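Local coordinates for protein DNA ligase (Alteromonas mediterranea, PDB 6GDR) that seals breaks in the DNA backbone as a minimal Lig E-type, probably ATP-dependent ligase, probably binding the duplex with a catalytic domain and an OB domain, at residues E214-G226 with S236-K248. Numbering follows the deposited sequence.
Unlike the reference sequence in segment 214-226: Phe224 (reference Leu), Ala225 (reference Pro). With nucleotides of chain A.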
loop_
_atom_site.group_PDB
_atom_site.type_symbol
_atom_site.label_atom_id
_atom_site.label_comp_id
_atom_site.label_asym_id
_atom_site.label_seq_id
_atom_site.Cartn_x
_atom_site.Cartn_y
_atom_site.Cartn_z
ATOM N N GLU D 214 9.237 5.198 11.762
ATOM C CA GLU D 214 9.946 5.590 12.970
ATOM C C GLU D 214 10.570 4.359 13.615
ATOM O O GLU D 214 10.356 3.222 13.183
ATOM C CB GLU D 214 9.016 6.290 13.969
ATOM C CG GLU D 214 7.898 7.108 13.341
ATOM C CD GLU D 214 6.611 6.317 13.200
ATOM O OE1 GLU D 214 6.668 5.158 12.735
ATOM O OE2 GLU D 214 5.542 6.849 13.568
ATOM N N ASP D 215 11.348 4.602 14.662
ATOM C CA ASP D 215 11.988 3.549 15.435
ATOM C C ASP D 215 11.351 3.460 16.816
ATOM O O ASP D 215 10.626 4.355 17.256
ATOM C CB ASP D 215 13.495 3.804 15.558
ATOM C CG ASP D 215 14.204 3.766 14.219
ATOM O OD1 ASP D 215 13.521 3.598 13.186
ATOM O OD2 ASP D 215 15.445 3.901 14.200
ATOM N N ALA D 216 11.634 2.354 17.497
ATOM C CA ALA D 216 11.116 2.119 18.837
ATOM C C ALA D 216 11.830 0.910 19.418
ATOM O O ALA D 216 12.415 0.106 18.687
ATOM C CB ALA D 216 9.600 1.899 18.829
ATOM N N GLU D 217 11.777 0.795 20.740
ATOM C CA GLU D 217 12.421 -0.295 21.457
ATOM C C GLU D 217 11.374 -1.212 22.076
ATOM O O GLU D 217 10.250 -0.795 22.370
ATOM C CB GLU D 217 13.353 0.238 22.551
ATOM C CG GLU D 217 14.601 0.926 22.022
ATOM C CD GLU D 217 15.592 1.261 23.120
ATOM O OE1 GLU D 217 15.161 1.428 24.280
ATOM O OE2 GLU D 217 16.802 1.350 22.824
ATOM N N ALA D 218 11.759 -2.471 22.269
ATOM C CA ALA D 218 10.893 -3.454 22.898
ATOM C C ALA D 218 11.756 -4.538 23.525
ATOM O O ALA D 218 12.857 -4.826 23.050
ATOM C CB ALA D 218 9.913 -4.071 21.894
ATOM N N LYS D 219 11.241 -5.136 24.596
ATOM C CA LYS D 219 11.937 -6.195 25.314
ATOM C C LYS D 219 11.462 -7.551 24.808
ATOM O O LYS D 219 10.256 -7.819 24.781
ATOM C CB LYS D 219 11.696 -6.080 26.820
ATOM C CG LYS D 219 12.351 -7.183 27.645
ATOM C CD LYS D 219 12.186 -6.948 29.143
ATOM C CE LYS D 219 10.719 -6.902 29.553
ATOM N NZ LYS D 219 10.548 -6.839 31.030
ATOM N N VAL D 220 12.411 -8.398 24.412
ATOM C CA VAL D 220 12.075 -9.730 23.921
ATOM C C VAL D 220 11.598 -10.591 25.082
ATOM O O VAL D 220 12.248 -10.666 26.132
ATOM C CB VAL D 220 13.280 -10.365 23.206
ATOM C CG1 VAL D 220 14.528 -10.326 24.077
ATOM C CG2 VAL D 220 12.968 -11.801 22.788
ATOM N N LEU D 221 10.452 -11.251 24.893
ATOM C CA LEU D 221 9.847 -12.073 25.931
ATOM C C LEU D 221 9.962 -13.570 25.677
ATOM O O LEU D 221 9.883 -14.345 26.634
ATOM C CB LEU D 221 8.358 -11.726 26.086
ATOM C CG LEU D 221 8.006 -10.262 26.357
ATOM C CD1 LEU D 221 6.502 -10.115 26.522
ATOM C CD2 LEU D 221 8.730 -9.736 27.586
ATOM N N ALA D 222 10.137 -13.994 24.430
ATOM C CA ALA D 222 10.192 -15.416 24.114
ATOM C C ALA D 222 10.666 -15.574 22.677
ATOM O O ALA D 222 10.676 -14.619 21.896
ATOM C CB ALA D 222 8.831 -16.087 24.315
ATOM N N HIS D 223 11.064 -16.799 22.343
ATOM C CA HIS D 223 11.491 -17.163 21.003
ATOM C C HIS D 223 10.458 -18.084 20.367
ATOM O O HIS D 223 9.711 -18.779 21.063
ATOM C CB HIS D 223 12.854 -17.862 21.027
ATOM C CG HIS D 223 13.958 -17.018 21.581
ATOM N ND1 HIS D 223 15.250 -17.481 21.720
ATOM C CD2 HIS D 223 13.967 -15.739 22.028
ATOM C CE1 HIS D 223 16.005 -16.525 22.230
ATOM N NE2 HIS D 223 15.252 -15.458 22.427
ATOM N N PHE D 224 10.422 -18.085 19.037
ATOM C CA PHE D 224 9.533 -18.955 18.280
ATOM C C PHE D 224 10.330 -19.630 17.175
ATOM O O PHE D 224 11.011 -18.958 16.395
ATOM C CB PHE D 224 8.355 -18.176 17.692
ATOM C CG PHE D 224 7.269 -17.885 18.687
ATOM C CD1 PHE D 224 6.374 -18.873 19.059
ATOM C CD2 PHE D 224 7.143 -16.627 19.250
ATOM C CE1 PHE D 224 5.374 -18.614 19.973
ATOM C CE2 PHE D 224 6.143 -16.362 20.167
ATOM C CZ PHE D 224 5.258 -17.357 20.528
ATOM N N ALA D 225 10.240 -20.956 17.116
ATOM C CA ALA D 225 11.029 -21.726 16.166
ATOM C C ALA D 225 10.618 -21.405 14.734
ATOM O O ALA D 225 9.431 -21.278 14.422
ATOM C CB ALA D 225 10.865 -23.221 16.432
ATOM N N GLY D 226 11.617 -21.274 13.860
ATOM C CA GLY D 226 11.349 -21.027 12.463
ATOM C C GLY D 226 11.003 -22.294 11.703
ATOM O O GLY D 226 11.308 -23.412 12.119
ATOM N N SER D 236 10.751 -15.929 14.985
ATOM C CA SER D 236 10.263 -14.634 15.432
ATOM C C SER D 236 10.537 -14.482 16.920
ATOM O O SER D 236 10.907 -15.435 17.609
ATOM C CB SER D 236 8.769 -14.469 15.137
ATOM O OG SER D 236 8.005 -15.451 15.815
ATOM N N LEU D 237 10.345 -13.257 17.408
ATOM C CA LEU D 237 10.547 -12.918 18.810
ATOM C C LEU D 237 9.297 -12.232 19.335
ATOM O O LEU D 237 8.789 -11.298 18.707
ATOM C CB LEU D 237 11.758 -11.997 18.991
ATOM C CG LEU D 237 13.090 -12.477 18.417
ATOM C CD1 LEU D 237 14.132 -11.380 18.546
ATOM C CD2 LEU D 237 13.556 -13.743 19.113
ATOM N N LEU D 238 8.804 -12.691 20.483
ATOM C CA LEU D 238 7.674 -12.039 21.140
ATOM C C LEU D 238 8.218 -10.874 21.954
ATOM O O LEU D 238 8.685 -11.051 23.081
ATOM C CB LEU D 238 6.909 -13.020 22.019
ATOM C CG LEU D 238 5.729 -12.420 22.790
ATOM C CD1 LEU D 238 4.692 -11.825 21.840
ATOM C CD2 LEU D 238 5.089 -13.462 23.692
ATOM N N VAL D 239 8.158 -9.677 21.383
ATOM C CA VAL D 239 8.677 -8.489 22.024
ATOM C C VAL D 239 7.522 -7.727 22.665
ATOM O O VAL D 239 6.351 -8.004 22.420
ATOM C CB VAL D 239 9.460 -7.595 21.030
ATOM C CG1 VAL D 239 10.614 -8.372 20.416
ATOM C CG2 VAL D 239 8.539 -7.054 19.944
ATOM N N GLU D 240 7.859 -6.747 23.501
ATOM C CA GLU D 240 6.858 -5.938 24.184
ATOM C C GLU D 240 7.392 -4.524 24.333
ATOM O O GLU D 240 8.538 -4.332 24.750
ATOM C CB GLU D 240 6.509 -6.529 25.553
ATOM C CG GLU D 240 5.633 -5.632 26.415
ATOM C CD GLU D 240 5.131 -6.335 27.661
ATOM O OE1 GLU D 240 4.211 -7.171 27.546
ATOM O OE2 GLU D 240 5.666 -6.057 28.754
ATOM N N THR D 241 6.564 -3.543 23.993
ATOM C CA THR D 241 6.972 -2.154 24.080
ATOM C C THR D 241 6.812 -1.642 25.507
ATOM O O THR D 241 6.042 -2.197 26.295
ATOM C CB THR D 241 6.143 -1.297 23.128
ATOM O OG1 THR D 241 4.777 -1.278 23.561
ATOM C CG2 THR D 241 6.215 -1.842 21.710
ATOM N N PRO D 242 7.536 -0.580 25.870
ATOM C CA PRO D 242 7.377 -0.020 27.222
ATOM C C PRO D 242 5.940 0.313 27.575
ATOM O O PRO D 242 5.568 0.254 28.754
ATOM C CB PRO D 242 8.254 1.238 27.179
ATOM C CG PRO D 242 9.277 0.948 26.138
ATOM C CD PRO D 242 8.583 0.115 25.101
ATOM N N ALA D 243 5.113 0.657 26.588
ATOM C CA ALA D 243 3.712 0.968 26.844
ATOM C C ALA D 243 2.870 -0.271 27.116
ATOM O O ALA D 243 1.670 -0.131 27.380
ATOM C CB ALA D 243 3.125 1.739 25.661
ATOM N N GLY D 244 3.453 -1.465 27.057
ATOM C CA GLY D 244 2.721 -2.683 27.335
ATOM C C GLY D 244 2.116 -3.363 26.129
ATOM O O GLY D 244 1.251 -4.229 26.296
ATOM N N VAL D 245 2.540 -3.004 24.920
ATOM C CA VAL D 245 2.027 -3.601 23.693
ATOM C C VAL D 245 2.968 -4.719 23.271
ATOM O O VAL D 245 4.176 -4.502 23.116
ATOM C CB VAL D 245 1.880 -2.550 22.580
ATOM C CG1 VAL D 245 1.518 -3.212 21.253
ATOM C CG2 VAL D 245 0.825 -1.526 22.965
ATOM N N GLN D 246 2.414 -5.912 23.077
ATOM C CA GLN D 246 3.182 -7.088 22.698
ATOM C C GLN D 246 2.881 -7.463 21.254
ATOM O O GLN D 246 1.729 -7.402 20.811
ATOM C CB GLN D 246 2.866 -8.268 23.619
ATOM C CG GLN D 246 1.395 -8.682 23.620
ATOM C CD GLN D 246 0.771 -8.682 25.004
ATOM O OE1 GLN D 246 1.334 -8.141 25.957
ATOM N NE2 GLN D 246 -0.404 -9.290 25.118
ATOM N N PHE D 247 3.923 -7.852 20.526
ATOM C CA PHE D 247 3.777 -8.273 19.141
ATOM C C PHE D 247 4.976 -9.131 18.775
ATOM O O PHE D 247 6.029 -9.062 19.416
ATOM C CB PHE D 247 3.664 -7.074 18.194
ATOM C CG PHE D 247 4.928 -6.273 18.083
ATOM C CD1 PHE D 247 5.793 -6.465 17.019
ATOM C CD2 PHE D 247 5.253 -5.331 19.043
ATOM C CE1 PHE D 247 6.959 -5.730 16.913
ATOM C CE2 PHE D 247 6.418 -4.592 18.944
ATOM C CZ PHE D 247 7.272 -4.792 17.876
ATOM N N LYS D 248 4.806 -9.937 17.734
ATOM C CA LYS D 248 5.870 -10.805 17.256
ATOM C C LYS D 248 6.710 -10.072 16.218
ATOM O O LYS D 248 6.180 -9.569 15.221
ATOM C CB LYS D 248 5.290 -12.085 16.655
ATOM C CG LYS D 248 4.467 -12.920 17.621
ATOM C CD LYS D 248 4.177 -14.302 17.052
ATOM C CE LYS D 248 2.936 -14.920 17.681
ATOM N NZ LYS D 248 2.772 -16.354 17.311
ATOM P P DG A 12 5.692 -15.127 12.521
ATOM O OP1 DG A 12 5.732 -15.435 13.968
ATOM O OP2 DG A 12 4.946 -16.011 11.599
ATOM O "O5'" DG A 12 5.140 -13.637 12.318
ATOM C "C5'" DG A 12 5.485 -12.625 13.247
ATOM C "C4'" DG A 12 5.075 -11.247 12.751
ATOM O "O4'" DG A 12 5.294 -11.159 11.328
ATOM C "C3'" DG A 12 3.608 -10.895 12.939
ATOM O "O3'" DG A 12 3.376 -10.344 14.237
ATOM C "C2'" DG A 12 3.351 -9.879 11.825
ATOM C "C1'" DG A 12 4.424 -10.189 10.774
ATOM N N9 DG A 12 3.888 -10.712 9.518
ATOM C C8 DG A 12 4.029 -11.988 9.029
ATOM N N7 DG A 12 3.451 -12.171 7.875
ATOM C C5 DG A 12 2.891 -10.935 7.576
ATOM C C6 DG A 12 2.138 -10.525 6.450
ATOM O O6 DG A 12 1.808 -11.196 5.461
ATOM N N1 DG A 12 1.760 -9.188 6.541
ATOM C C2 DG A 12 2.072 -8.353 7.589
ATOM N N2 DG A 12 1.620 -7.095 7.499
ATOM N N3 DG A 12 2.778 -8.723 8.651
ATOM C C4 DG A 12 3.153 -10.025 8.576
ATOM P P DG A 13 1.921 -10.442 14.920
ATOM O OP1 DG A 13 2.057 -9.974 16.316
ATOM O OP2 DG A 13 1.374 -11.792 14.645
ATOM O "O5'" DG A 13 1.034 -9.387 14.107
ATOM C "C5'" DG A 13 1.301 -7.993 14.217
ATOM C "C4'" DG A 13 0.183 -7.177 13.595
ATOM O "O4'" DG A 13 0.186 -7.382 12.154
ATOM C "C3'" DG A 13 -1.220 -7.552 14.071
ATOM O "O3'" DG A 13 -2.038 -6.397 14.215
ATOM C "C2'" DG A 13 -1.725 -8.480 12.979
ATOM C "C1'" DG A 13 -1.053 -7.924 11.734
ATOM N N9 DG A 13 -0.803 -8.931 10.710
ATOM C C8 DG A 13 -0.082 -10.091 10.849
ATOM N N7 DG A 13 -0.030 -10.806 9.761
ATOM C C5 DG A 13 -0.770 -10.076 8.841
ATOM C C6 DG A 13 -1.069 -10.352 7.488
ATOM O O6 DG A 13 -0.727 -11.332 6.811
ATOM N N1 DG A 13 -1.848 -9.351 6.920
ATOM C C2 DG A 13 -2.284 -8.225 7.573
ATOM N N2 DG A 13 -3.028 -7.373 6.854
ATOM N N3 DG A 13 -2.013 -7.952 8.840
ATOM C C4 DG A 13 -1.254 -8.919 9.411
ATOM P P DG A 11 8.980 -18.846 9.052
ATOM O OP1 DG A 11 9.469 -19.545 10.262
ATOM O OP2 DG A 11 7.883 -19.437 8.253
ATOM O "O5'" DG A 11 8.550 -17.359 9.451
ATOM C "C5'" DG A 11 9.439 -16.548 10.205
ATOM C "C4'" DG A 11 8.939 -15.116 10.293
ATOM O "O4'" DG A 11 9.109 -14.457 9.016
ATOM C "C3'" DG A 11 7.462 -14.961 10.598
ATOM O "O3'" DG A 11 7.207 -15.057 11.991
ATOM C "C2'" DG A 11 7.160 -13.572 10.051
ATOM C "C1'" DG A 11 8.138 -13.428 8.882
ATOM N N9 DG A 11 7.495 -13.547 7.578
ATOM C C8 DG A 11 7.376 -14.679 6.808
ATOM N N7 DG A 11 6.739 -14.479 5.688
ATOM C C5 DG A 11 6.412 -13.129 5.718
ATOM C C6 DG A 11 5.715 -12.335 4.775
ATOM O O6 DG A 11 5.235 -12.681 3.686
ATOM N N1 DG A 11 5.601 -11.012 5.200
ATOM C C2 DG A 11 6.095 -10.521 6.385
ATOM N N2 DG A 11 5.889 -9.220 6.624
ATOM N N3 DG A 11 6.747 -11.254 7.275
ATOM C C4 DG A 11 6.867 -12.544 6.878
#
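Strands 214-225 and 236-240 pair as an antiparallel hairpin in the OB domain, with His223 and Leu237 a non-hydrogen-bonded pair and Phe224 and Ser236 a hydrogen-bonded one, and the DNA backbone runs along one side of it. A classic beta bulge interrupts the pairing: Leu221 and Ala222 both face Leu238, whose N donates to Ala222 O at 3.0 Å, while Leu221 N approaches Leu238 O at a doubtfully short 2.5 Å. Beyond the bulge, Phe224 N reaches Ser236 O, also at 3.0 Å.

At the bulge, Leu221 lies over the partner strand, its CD1 3.7 Å from Glu240 CB and its CB near Leu238 CG. Cut back to alanine, Leu221 would keep CB but lose CG and CD1, and Glu240 CB would probably be left without that cover. On the other side of the sheet, Val220 CG2 meets Leu237 CB at 4.0 Å, and Leu237 CD2 lies 3.6 Å from His223 CD2; His223 NE2 is held by Pro262 O.

The DNA is gripped from the second strand and the one after it. Lys248 N donates almost straight (179°) to OP1 of DG13 of chain A, and Ser236 OG donates to OP1 of DG12 of chain A. Phe224, which differs from the reference sequence, sets its ring edge against Leu238 CB, while Lys248, its CG anti to the carbonyl carbon (chi1 -60°) and its chain extended beyond, brings NZ over one ring face, a cation-pi contact 4.4 Å from the centroid and 17° off the normal.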